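Local coordinates for putative phosphosugar isomerase (Silicibacter pomeroyi DSS-3, PDB 3FJ1), which is of unknown function but carries two SIS domains and probably binds phosphosugars or related sugar derivatives, perhaps as an isomerase or aminotransferase, at residues A[156-161]-A[310-314]; A[222-227]-A[313-317]; A[16-21]-A[183-188]; A[261-267]-A[301-305]. One frame throughout, in Å; residues are numbered along the deposited sequence.

Contact 1 of 4, residues A[156-161]-A[310-314]; sequences FVTSAV and LSLIV
L310 drops as a knob into a hole formed by F156, V157, A160 and V161, and this packing joins the two SIS domains of the chain. Helix 153-171 follows the first parallel sheet and helix 308-326 follows the second; their local axes are almost exactly antiparallel, at 177°, and 10.8 Å apart at closest approach. The L310 side chain can be followed outwards. Its CB leaves the backbone toward the other helix, and CG lies anti to the carbonyl carbon (chi1 -73°), which carries the fork of the leucine into the hole. The CD2 branch meets the floor: it touches the methyl of A160, with CB 3.7 Å from CD2, and reaches the backbone of V157, whose CA is 4.0 Å from the same CD2. F156 CE2 borders this branch on a further side. About one turn further along the helix, I313 meets the same phenyl ring obliquely through its CG2 methyl, 4.1 Å from F156 CE2, while V157 CG2 turns to V314 CG2 at 4.0 Å. No polar bond crosses the interface, and every touching residue is buried. Helix 183-191 adds L187 against V157, and Y60 of helix 53-69 packs on L310. The other branch of the leucine fits more snugly: L310 CD1 presses on V161 CG2 at 3.5 Å, closer than usual for two methyl groups.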
loop_
_atom_site.group_PDB
_atom_site.type_symbol
_atom_site.label_atom_id
_atom_site.label_comp_id
_atom_site.label_asym_id
_atom_site.label_seq_id
_atom_site.Cartn_x
_atom_site.Cartn_y
_atom_site.Cartn_z
ATOM N N PHE A 156 12.532 -4.210 -12.884
ATOM C CA PHE A 156 12.455 -3.305 -11.719
ATOM C C PHE A 156 13.480 -2.149 -11.800
ATOM O O PHE A 156 13.124 -0.972 -11.684
ATOM C CB PHE A 156 12.643 -4.063 -10.407
ATOM C CG PHE A 156 12.493 -3.173 -9.214
ATOM C CD1 PHE A 156 11.253 -2.944 -8.673
ATOM C CD2 PHE A 156 13.571 -2.456 -8.717
ATOM C CE1 PHE A 156 11.087 -2.100 -7.596
ATOM C CE2 PHE A 156 13.416 -1.584 -7.614
ATOM C CZ PHE A 156 12.148 -1.399 -7.065
ATOM N N VAL A 157 14.744 -2.505 -11.997
ATOM C CA VAL A 157 15.832 -1.511 -12.005
ATOM C C VAL A 157 15.667 -0.500 -13.113
ATOM O O VAL A 157 15.680 0.693 -12.842
ATOM C CB VAL A 157 17.232 -2.173 -12.003
ATOM C CG1 VAL A 157 18.317 -1.122 -12.161
ATOM C CG2 VAL A 157 17.441 -2.979 -10.695
ATOM N N THR A 158 15.475 -0.963 -14.348
ATOM C CA THR A 158 15.322 -0.061 -15.495
ATOM C C THR A 158 14.044 0.792 -15.448
ATOM O O THR A 158 14.066 1.951 -15.868
ATOM C CB THR A 158 15.402 -0.794 -16.857
ATOM O OG1 THR A 158 14.370 -1.780 -16.958
ATOM C CG2 THR A 158 16.795 -1.438 -17.062
ATOM N N SER A 159 12.952 0.235 -14.927
ATOM C CA SER A 159 11.714 1.020 -14.739
ATOM C C SER A 159 11.996 2.224 -13.825
ATOM O O SER A 159 11.618 3.383 -14.117
ATOM C CB SER A 159 10.580 0.153 -14.184
ATOM O OG SER A 159 10.110 -0.805 -15.152
ATOM N N ALA A 160 12.629 1.944 -12.681
ATOM C CA ALA A 160 12.955 2.974 -11.751
ATOM C C ALA A 160 13.931 3.990 -12.344
ATOM O O ALA A 160 13.721 5.194 -12.195
ATOM C CB ALA A 160 13.472 2.376 -10.405
ATOM N N VAL A 161 14.956 3.516 -13.056
ATOM C CA VAL A 161 15.919 4.407 -13.672
ATOM C C VAL A 161 15.251 5.322 -14.704
ATOM O O VAL A 161 15.493 6.542 -14.690
ATOM C CB VAL A 161 17.107 3.647 -14.286
ATOM C CG1 VAL A 161 17.923 4.558 -15.150
ATOM C CG2 VAL A 161 17.964 3.047 -13.143
ATOM N N LEU A 310 18.555 1.697 -5.559
ATOM C CA LEU A 310 18.781 0.777 -6.664
ATOM C C LEU A 310 20.033 -0.074 -6.430
ATOM O O LEU A 310 20.064 -1.280 -6.745
ATOM C CB LEU A 310 18.854 1.534 -7.985
ATOM C CG LEU A 310 17.524 2.082 -8.540
ATOM C CD1 LEU A 310 17.858 2.985 -9.693
ATOM C CD2 LEU A 310 16.535 0.963 -8.935
ATOM N N SER A 311 21.070 0.529 -5.855
ATOM C CA SER A 311 22.262 -0.231 -5.544
ATOM C C SER A 311 21.919 -1.322 -4.479
ATOM O O SER A 311 22.314 -2.489 -4.578
ATOM C CB SER A 311 23.353 0.739 -5.056
ATOM O OG SER A 311 24.454 0.016 -4.531
ATOM N N LEU A 312 21.150 -0.941 -3.469
ATOM C CA LEU A 312 20.786 -1.866 -2.389
ATOM C C LEU A 312 19.974 -3.066 -2.884
ATOM O O LEU A 312 20.206 -4.183 -2.476
ATOM C CB LEU A 312 19.973 -1.120 -1.322
ATOM C CG LEU A 312 20.578 0.142 -0.720
ATOM C CD1 LEU A 312 19.653 0.737 0.335
ATOM C CD2 LEU A 312 21.965 -0.195 -0.116
ATOM N N ILE A 313 18.996 -2.816 -3.761
ATOM C CA ILE A 313 18.171 -3.892 -4.287
ATOM C C ILE A 313 18.992 -4.836 -5.167
ATOM O O ILE A 313 18.719 -6.024 -5.177
ATOM C CB ILE A 313 16.888 -3.397 -4.988
ATOM C CG1 ILE A 313 15.829 -4.530 -5.049
ATOM C CG2 ILE A 313 17.192 -2.716 -6.372
ATOM C CD1 ILE A 313 15.208 -4.968 -3.679
ATOM N N VAL A 314 19.965 -4.320 -5.912
ATOM C CA VAL A 314 20.837 -5.195 -6.725
ATOM C C VAL A 314 21.629 -6.146 -5.788
ATOM O O VAL A 314 21.730 -7.371 -6.052
ATOM C CB VAL A 314 21.735 -4.408 -7.700
ATOM C CG1 VAL A 314 22.802 -5.330 -8.314
ATOM C CG2 VAL A 314 20.862 -3.732 -8.839
#

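Contact 2 of 4, residues A[222-227]-A[313-317]; sequences EAALKF and IVSFY
Helices 217-231 and 308-326 run side by side in nearly the same direction, their local axes 10.6 Å apart and crossing at -19°, with A223 and I313 nearest at the backbone. The small side chain of A223 lets an aromatic ring lie flat on the helix: its CB stands 3.5 Å from the centroid of the F316 ring, almost straight above the face, a CH-pi contact. F227 CB comes to the same ring at its edge, 4.1 Å from F316 CZ. Between these and the polar end, I313 pushes CD1 to within 3.8 Å of A223 CB and also borders E222 CG.

The polar end turns on one oxygen, E222 OE2. Y317 OH donates to it at 2.7 Å from the anti side; E222 OE2 lies at the edge of the tyrosine ring, in its plane, and the carboxylate is turned 87° to that ring. K226, one turn further along the helix, brings NZ to the syn lone pair of E222 OE2 at 2.6 Å, a salt bridge made possible by bends in the lysine chain at chi2 and chi4. S53 OG bonds E222 OE1, so both oxygens of this buried group have partners. A leucine in place of E222 would probably leave the buried K226 ammonium without its counter-charge and Y317 OH without its acceptor.

F156 of helix 153-171 packs on both E222 and Y317, while strand 208-212 backs the apolar end, with T210 against A223 and L208 against F227 and F316.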
loop_
_atom_site.group_PDB
_atom_site.type_symbol
_atom_site.label_atom_id
_atom_site.label_comp_id
_atom_site.label_asym_id
_atom_site.label_seq_id
_atom_site.Cartn_x
_atom_site.Cartn_y
_atom_site.Cartn_z
ATOM N N GLU A 222 9.791 -4.271 -2.401
ATOM C CA GLU A 222 10.216 -5.078 -3.576
ATOM C C GLU A 222 11.000 -6.305 -3.125
ATOM O O GLU A 222 10.802 -7.402 -3.644
ATOM C CB GLU A 222 11.068 -4.196 -4.516
ATOM C CG GLU A 222 11.883 -4.892 -5.654
ATOM C CD GLU A 222 11.062 -5.610 -6.725
ATOM O OE1 GLU A 222 9.826 -5.522 -6.698
ATOM O OE2 GLU A 222 11.682 -6.290 -7.610
ATOM N N ALA A 223 11.885 -6.104 -2.156
ATOM C CA ALA A 223 12.732 -7.179 -1.626
ATOM C C ALA A 223 11.876 -8.314 -1.026
ATOM O O ALA A 223 12.085 -9.496 -1.345
ATOM C CB ALA A 223 13.705 -6.617 -0.599
ATOM N N ALA A 224 10.894 -7.960 -0.196
ATOM C CA ALA A 224 10.000 -8.973 0.376
ATOM C C ALA A 224 9.233 -9.719 -0.739
ATOM O O ALA A 224 9.133 -10.941 -0.704
ATOM C CB ALA A 224 9.057 -8.396 1.418
ATOM N N LEU A 225 8.748 -8.988 -1.740
ATOM C CA LEU A 225 8.034 -9.596 -2.851
ATOM C C LEU A 225 8.895 -10.639 -3.563
ATOM O O LEU A 225 8.495 -11.806 -3.711
ATOM C CB LEU A 225 7.577 -8.532 -3.853
ATOM C CG LEU A 225 6.952 -9.055 -5.155
ATOM C CD1 LEU A 225 5.760 -9.973 -4.820
ATOM C CD2 LEU A 225 6.548 -7.931 -6.102
ATOM N N LYS A 226 10.086 -10.222 -3.980
ATOM C CA LYS A 226 10.933 -11.087 -4.779
ATOM C C LYS A 226 11.519 -12.274 -3.991
ATOM O O LYS A 226 11.756 -13.355 -4.567
ATOM C CB LYS A 226 11.995 -10.297 -5.535
ATOM C CG LYS A 226 11.387 -9.265 -6.511
ATOM C CD LYS A 226 10.443 -9.881 -7.566
ATOM C CE LYS A 226 9.782 -8.803 -8.504
ATOM N NZ LYS A 226 10.700 -7.981 -9.332
ATOM N N PHE A 227 11.697 -12.094 -2.690
ATOM C CA PHE A 227 12.127 -13.203 -1.841
ATOM C C PHE A 227 11.058 -14.289 -1.851
ATOM O O PHE A 227 11.374 -15.457 -2.024
ATOM C CB PHE A 227 12.381 -12.705 -0.430
ATOM C CG PHE A 227 12.862 -13.766 0.510
ATOM C CD1 PHE A 227 14.186 -14.135 0.535
ATOM C CD2 PHE A 227 11.984 -14.385 1.384
ATOM C CE1 PHE A 227 14.627 -15.115 1.439
ATOM C CE2 PHE A 227 12.422 -15.351 2.272
ATOM C CZ PHE A 227 13.740 -15.720 2.295
ATOM N N ILE A 313 18.996 -2.816 -3.761
ATOM C CA ILE A 313 18.171 -3.892 -4.287
ATOM C C ILE A 313 18.992 -4.836 -5.167
ATOM O O ILE A 313 18.719 -6.024 -5.177
ATOM C CB ILE A 313 16.888 -3.397 -4.988
ATOM C CG1 ILE A 313 15.829 -4.530 -5.049
ATOM C CG2 ILE A 313 17.192 -2.716 -6.372
ATOM C CD1 ILE A 313 15.208 -4.968 -3.679
ATOM N N VAL A 314 19.965 -4.320 -5.912
ATOM C CA VAL A 314 20.837 -5.195 -6.725
ATOM C C VAL A 314 21.629 -6.146 -5.788
ATOM O O VAL A 314 21.730 -7.371 -6.052
ATOM C CB VAL A 314 21.735 -4.408 -7.700
ATOM C CG1 VAL A 314 22.802 -5.330 -8.314
ATOM C CG2 VAL A 314 20.862 -3.732 -8.839
ATOM N N SER A 315 22.171 -5.601 -4.707
ATOM C CA SER A 315 22.877 -6.438 -3.728
ATOM C C SER A 315 21.922 -7.486 -3.117
ATOM O O SER A 315 22.284 -8.649 -2.916
ATOM C CB SER A 315 23.541 -5.590 -2.662
ATOM O OG SER A 315 24.634 -4.839 -3.217
ATOM N N PHE A 316 20.702 -7.058 -2.825
ATOM C CA PHE A 316 19.705 -7.980 -2.285
ATOM C C PHE A 316 19.414 -9.114 -3.268
ATOM O O PHE A 316 19.330 -10.283 -2.866
ATOM C CB PHE A 316 18.403 -7.237 -1.939
ATOM C CG PHE A 316 17.296 -8.156 -1.475
ATOM C CD1 PHE A 316 17.242 -8.581 -0.181
ATOM C CD2 PHE A 316 16.318 -8.593 -2.343
ATOM C CE1 PHE A 316 16.223 -9.429 0.238
ATOM C CE2 PHE A 316 15.321 -9.449 -1.929
ATOM C CZ PHE A 316 15.267 -9.856 -0.655
ATOM N N TYR A 317 19.197 -8.758 -4.535
ATOM C CA TYR A 317 18.898 -9.748 -5.575
ATOM C C TYR A 317 19.997 -10.807 -5.639
ATOM O O TYR A 317 19.750 -12.011 -5.748
ATOM C CB TYR A 317 18.778 -9.085 -6.950
ATOM C CG TYR A 317 17.561 -8.190 -7.203
ATOM C CD1 TYR A 317 16.310 -8.457 -6.643
ATOM C CD2 TYR A 317 17.657 -7.134 -8.104
ATOM C CE1 TYR A 317 15.202 -7.649 -6.935
ATOM C CE2 TYR A 317 16.553 -6.323 -8.396
ATOM C CZ TYR A 317 15.337 -6.596 -7.818
ATOM O OH TYR A 317 14.259 -5.765 -8.129
#

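Contact 3 of 4, residues A[16-21]-A[183-188]; sequences IPEAVQ and LPETLA
P17 and P184 face each other where two antiparallel helices come close, the local axes of 16-21 and 183-188 lying only 8.2 Å apart at 170°. This is helix-helix packing between the long N-terminal helix 8-41 and the short helix 183-191, which lies in the chain between the two parallel sheets of the SIS domains. Small and ring-shaped residues permit the approach, and the prolines' CA atoms are 4.3 Å apart. Each ring leans on the backbone opposite: P17 CB sits 3.5 Å from P184 O, P17 CG rests 3.6 Å from A188 N, and P184 CB lies 3.6 Å from P17 O. A proline suits both places, since helix 8-41 is kinked at this point, where the N of P17 has no bond to the preceding turn, and P184 lies in the first turn of its own helix.

On the buried side the packing is wholly apolar. L187 points its CD1 between two branched residues, I16 CG2 and V20 CG2 each lying 3.9 Å from L187 CD1. V20 keeps CG1 anti to its backbone N (chi1 173°), which sends that methyl to L183 CB instead. V157 and V314, from the helices of the core, continue this layer behind I16.

The proline pair is thus the close-packed middle, partly exposed on its outer side, and the looser margin toward solvent is left to Q21 and A188. Q21 extends its bent chain beside the P184 ring, and the A188 methyl meets the P17 ring, CB 4.0 Å from P17 CG.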
loop_
_atom_site.group_PDB
_atom_site.type_symbol
_atom_site.label_atom_id
_atom_site.label_comp_id
_atom_site.label_asym_id
_atom_site.label_seq_id
_atom_site.Cartn_x
_atom_site.Cartn_y
_atom_site.Cartn_z
ATOM N N ILE A 16 22.197 -6.429 -15.458
ATOM C CA ILE A 16 21.603 -5.171 -14.983
ATOM C C ILE A 16 22.456 -3.930 -15.302
ATOM O O ILE A 16 21.941 -2.962 -15.857
ATOM C CB ILE A 16 21.190 -5.209 -13.474
ATOM C CG1 ILE A 16 19.952 -6.087 -13.247
ATOM C CG2 ILE A 16 20.933 -3.768 -12.900
ATOM C CD1 ILE A 16 19.681 -6.443 -11.764
ATOM N N PRO A 17 23.758 -3.940 -14.982
ATOM C CA PRO A 17 24.545 -2.743 -15.337
ATOM C C PRO A 17 24.506 -2.327 -16.837
ATOM O O PRO A 17 24.329 -1.126 -17.122
ATOM C CB PRO A 17 25.963 -3.123 -14.901
ATOM C CG PRO A 17 25.753 -4.133 -13.792
ATOM C CD PRO A 17 24.569 -4.930 -14.250
ATOM N N GLU A 18 24.641 -3.277 -17.780
ATOM C CA GLU A 18 24.610 -2.947 -19.201
ATOM C C GLU A 18 23.213 -2.552 -19.677
ATOM O O GLU A 18 23.081 -1.758 -20.605
ATOM C CB GLU A 18 25.104 -4.120 -20.063
ATOM C CG GLU A 18 25.678 -3.670 -21.400
ATOM C CD GLU A 18 27.040 -2.995 -21.245
ATOM O OE1 GLU A 18 27.772 -3.398 -20.318
ATOM O OE2 GLU A 18 27.370 -2.078 -22.034
ATOM N N ALA A 19 22.183 -3.132 -19.061
ATOM C CA ALA A 19 20.804 -2.786 -19.381
ATOM C C ALA A 19 20.592 -1.309 -19.045
ATOM O O ALA A 19 20.038 -0.559 -19.835
ATOM C CB ALA A 19 19.820 -3.653 -18.585
ATOM N N VAL A 20 21.004 -0.898 -17.843
ATOM C CA VAL A 20 20.947 0.516 -17.457
ATOM C C VAL A 20 21.746 1.389 -18.426
ATOM O O VAL A 20 21.317 2.476 -18.793
ATOM C CB VAL A 20 21.399 0.700 -15.980
ATOM C CG1 VAL A 20 21.513 2.169 -15.619
ATOM C CG2 VAL A 20 20.410 -0.026 -15.035
ATOM N N GLN A 21 22.906 0.903 -18.853
ATOM C CA GLN A 21 23.717 1.637 -19.822
ATOM C C GLN A 21 22.961 1.829 -21.131
ATOM O O GLN A 21 22.972 2.930 -21.677
ATOM C CB GLN A 21 25.062 0.951 -20.086
ATOM C CG GLN A 21 26.032 1.763 -20.943
ATOM C CD GLN A 21 26.376 3.082 -20.297
ATOM O OE1 GLN A 21 25.910 4.142 -20.737
ATOM N NE2 GLN A 21 27.108 3.031 -19.206
ATOM N N LEU A 183 25.440 5.000 -12.703
ATOM C CA LEU A 183 24.796 3.795 -12.206
ATOM C C LEU A 183 25.339 2.467 -12.710
ATOM O O LEU A 183 25.388 1.538 -11.928
ATOM C CB LEU A 183 23.282 3.810 -12.404
ATOM C CG LEU A 183 22.457 4.420 -11.275
ATOM C CD1 LEU A 183 20.957 4.406 -11.687
ATOM C CD2 LEU A 183 22.684 3.705 -9.937
ATOM N N PRO A 184 25.662 2.347 -14.008
ATOM C CA PRO A 184 26.236 1.073 -14.451
ATOM C C PRO A 184 27.452 0.644 -13.600
ATOM O O PRO A 184 27.524 -0.501 -13.207
ATOM C CB PRO A 184 26.611 1.353 -15.893
ATOM C CG PRO A 184 25.591 2.404 -16.337
ATOM C CD PRO A 184 25.439 3.282 -15.141
ATOM N N GLU A 185 28.335 1.585 -13.273
ATOM C CA GLU A 185 29.502 1.306 -12.414
ATOM C C GLU A 185 29.057 0.883 -11.018
ATOM O O GLU A 185 29.499 -0.145 -10.500
ATOM C CB GLU A 185 30.415 2.543 -12.302
ATOM C CG GLU A 185 31.699 2.337 -11.508
ATOM C CD GLU A 185 32.562 3.590 -11.352
ATOM O OE1 GLU A 185 32.057 4.667 -10.971
ATOM O OE2 GLU A 185 33.784 3.478 -11.576
ATOM N N THR A 186 28.201 1.707 -10.407
ATOM C CA THR A 186 27.685 1.472 -9.069
ATOM C C THR A 186 27.006 0.114 -8.992
ATOM O O THR A 186 27.227 -0.645 -8.035
ATOM C CB THR A 186 26.684 2.593 -8.676
ATOM O OG1 THR A 186 27.341 3.865 -8.747
ATOM C CG2 THR A 186 26.144 2.407 -7.233
ATOM N N LEU A 187 26.175 -0.199 -9.995
ATOM C CA LEU A 187 25.381 -1.435 -9.954
ATOM C C LEU A 187 26.219 -2.656 -10.240
ATOM O O LEU A 187 25.935 -3.746 -9.710
ATOM C CB LEU A 187 24.162 -1.365 -10.879
ATOM C CG LEU A 187 23.166 -0.246 -10.486
ATOM C CD1 LEU A 187 21.938 -0.250 -11.421
ATOM C CD2 LEU A 187 22.730 -0.317 -9.016
ATOM N N ALA A 188 27.263 -2.476 -11.039
ATOM C CA ALA A 188 28.211 -3.561 -11.290
ATOM C C ALA A 188 28.821 -3.964 -9.939
ATOM O O ALA A 188 28.825 -5.140 -9.582
ATOM C CB ALA A 188 29.285 -3.134 -12.256
#

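Contact 4 of 4, residues A[261-267]-A[301-305]; sequences AAGDAAE and RSGHA
With CG anti to its carbonyl carbon (chi1 -67°) and the chain bent at chi2 (-73°), R301 lays its guanidinium over the backbone of A262 and G263, with A261 O at its edge, while the extended chain of E267 comes to meet it from the opposite direction. The two segments are loops of the second SIS domain, which is built round a parallel sheet: one follows strand 257-259, the other strand 295-296. R301 straddles a carbonyl, NH1 donating to A261 O at 2.9 Å and NH2 giving the same oxygen a weak bond. NH2 also forms a salt bridge to E267 OE2 at 3.0 Å; the oxygen lies in the guanidinium plane, yet the bond reaches it from 65° above its own carboxylate. T288 OG1 is a further partner of that oxygen. A water spans the ion pair, 2.7 Å from R301 NE and 2.8 Å from E267 OE2. One guanidinium face lies on the backbone, G263 N standing under its centre. Here a side chain would crowd R301 NE, in keeping with a glycine at the middle of this inverse gamma turn.

A methionine in place of R301 would probably leave E267 without its cationic mate and A261 O without its NH1 donor and the weak NH2 bond.

At the other end D264 caps the turn into helix 267-279, OD1 accepting from A266 N at 2.9 Å, while its OD2 bonds Y84 OH of the second subunit. Beside it the methyl of A305 packs on the aspartate chain, with A305 CB 3.5 Å from D264 CB.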
loop_
_atom_site.group_PDB
_atom_site.type_symbol
_atom_site.label_atom_id
_atom_site.label_comp_id
_atom_site.label_asym_id
_atom_site.label_seq_id
_atom_site.Cartn_x
_atom_site.Cartn_y
_atom_site.Cartn_z
ATOM N N ALA A 261 18.858 0.954 4.162
ATOM C CA ALA A 261 19.244 2.355 4.428
ATOM C C ALA A 261 19.981 2.985 3.238
ATOM O O ALA A 261 21.023 2.483 2.816
ATOM C CB ALA A 261 20.131 2.434 5.688
ATOM N N ALA A 262 19.414 4.055 2.678
ATOM C CA ALA A 262 20.052 4.846 1.652
ATOM C C ALA A 262 20.820 5.961 2.358
ATOM O O ALA A 262 20.570 6.242 3.533
ATOM C CB ALA A 262 18.983 5.457 0.698
ATOM N N GLY A 263 21.761 6.584 1.649
ATOM C CA GLY A 263 22.507 7.741 2.173
ATOM C C GLY A 263 21.677 9.001 2.011
ATOM O O GLY A 263 21.998 9.884 1.206
ATOM N N ASP A 264 20.619 9.089 2.806
ATOM C CA ASP A 264 19.690 10.195 2.774
ATOM C C ASP A 264 19.301 10.543 4.209
ATOM O O ASP A 264 19.920 10.051 5.159
ATOM C CB ASP A 264 18.489 9.843 1.864
ATOM C CG ASP A 264 17.559 8.777 2.460
ATOM O OD1 ASP A 264 17.879 8.268 3.551
ATOM O OD2 ASP A 264 16.496 8.492 1.803
ATOM N N ALA A 265 18.303 11.405 4.366
ATOM C CA ALA A 265 17.853 11.852 5.698
ATOM C C ALA A 265 17.275 10.737 6.575
ATOM O O ALA A 265 17.198 10.882 7.793
ATOM C CB ALA A 265 16.823 12.993 5.555
ATOM N N ALA A 266 16.888 9.622 5.949
ATOM C CA ALA A 266 16.330 8.475 6.663
ATOM C C ALA A 266 17.392 7.480 7.129
ATOM O O ALA A 266 17.077 6.536 7.865
ATOM C CB ALA A 266 15.320 7.764 5.781
ATOM N N GLU A 267 18.646 7.699 6.752
ATOM C CA GLU A 267 19.694 6.768 7.135
ATOM C C GLU A 267 19.805 6.684 8.650
ATOM O O GLU A 267 19.794 5.600 9.208
ATOM C CB GLU A 267 21.061 7.179 6.542
ATOM C CG GLU A 267 22.069 6.038 6.563
ATOM C CD GLU A 267 23.437 6.406 6.040
ATOM O OE1 GLU A 267 23.704 7.591 5.773
ATOM O OE2 GLU A 267 24.264 5.491 5.887
ATOM N N ARG A 301 27.299 3.107 -2.261
ATOM C CA ARG A 301 26.591 4.345 -2.393
ATOM C C ARG A 301 26.715 4.851 -3.846
ATOM O O ARG A 301 27.691 4.539 -4.541
ATOM C CB ARG A 301 27.105 5.365 -1.378
ATOM C CG ARG A 301 26.804 5.016 0.065
ATOM C CD ARG A 301 25.336 5.225 0.386
ATOM N NE ARG A 301 24.955 4.936 1.763
ATOM C CZ ARG A 301 24.048 4.032 2.142
ATOM N NH1 ARG A 301 23.410 3.250 1.270
ATOM N NH2 ARG A 301 23.763 3.918 3.432
ATOM N N SER A 302 25.711 5.611 -4.278
ATOM C CA SER A 302 25.532 5.982 -5.684
ATOM C C SER A 302 25.883 7.419 -6.102
ATOM O O SER A 302 25.999 7.683 -7.296
ATOM C CB SER A 302 24.077 5.724 -6.065
ATOM O OG SER A 302 23.234 6.711 -5.533
ATOM N N GLY A 303 26.052 8.322 -5.139
ATOM C CA GLY A 303 26.237 9.745 -5.434
ATOM C C GLY A 303 25.021 10.616 -5.178
ATOM O O GLY A 303 25.130 11.840 -5.163
ATOM N N HIS A 304 23.852 9.997 -4.974
ATOM C CA HIS A 304 22.606 10.760 -4.733
ATOM C C HIS A 304 21.620 9.917 -3.924
ATOM O O HIS A 304 21.472 8.715 -4.156
ATOM C CB HIS A 304 21.962 11.181 -6.062
ATOM C CG HIS A 304 20.897 12.224 -5.924
ATOM N ND1 HIS A 304 19.604 11.931 -5.543
ATOM C CD2 HIS A 304 20.934 13.563 -6.133
ATOM C CE1 HIS A 304 18.896 13.047 -5.503
ATOM N NE2 HIS A 304 19.681 14.052 -5.862
ATOM N N ALA A 305 20.935 10.568 -2.986
ATOM C CA ALA A 305 19.926 9.932 -2.153
ATOM C C ALA A 305 18.941 9.089 -2.948
ATOM O O ALA A 305 18.572 7.989 -2.523
ATOM C CB ALA A 305 19.140 10.991 -1.399
HETATM O O HOH W 1 16.006 9.072 -0.774
HETATM O O HOH W 2 25.859 6.528 3.801
#

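Helix 308-326 ties the set together. Contacts 1 and 2 share I313 and V314 on it, their centres about 10 Å apart, and F156 of contact 1 lies against E222 of contact 2, with F156 CD1 3.3 Å from E222 CD. Contact 3 covers the flank of contact 1, about 9 Å away between centres: L187 CD2 rests 3.5 Å from S311 CA. Contact 4 belongs to the loops of the second SIS domain and is reached through L312, whose CD1 is 3.3 Å from A261 O; it does not touch contact 2, the nearest atoms being about 8 Å apart. Contact 1 thus touches each of the other three, and contact 3 also reaches contact 4 through T186.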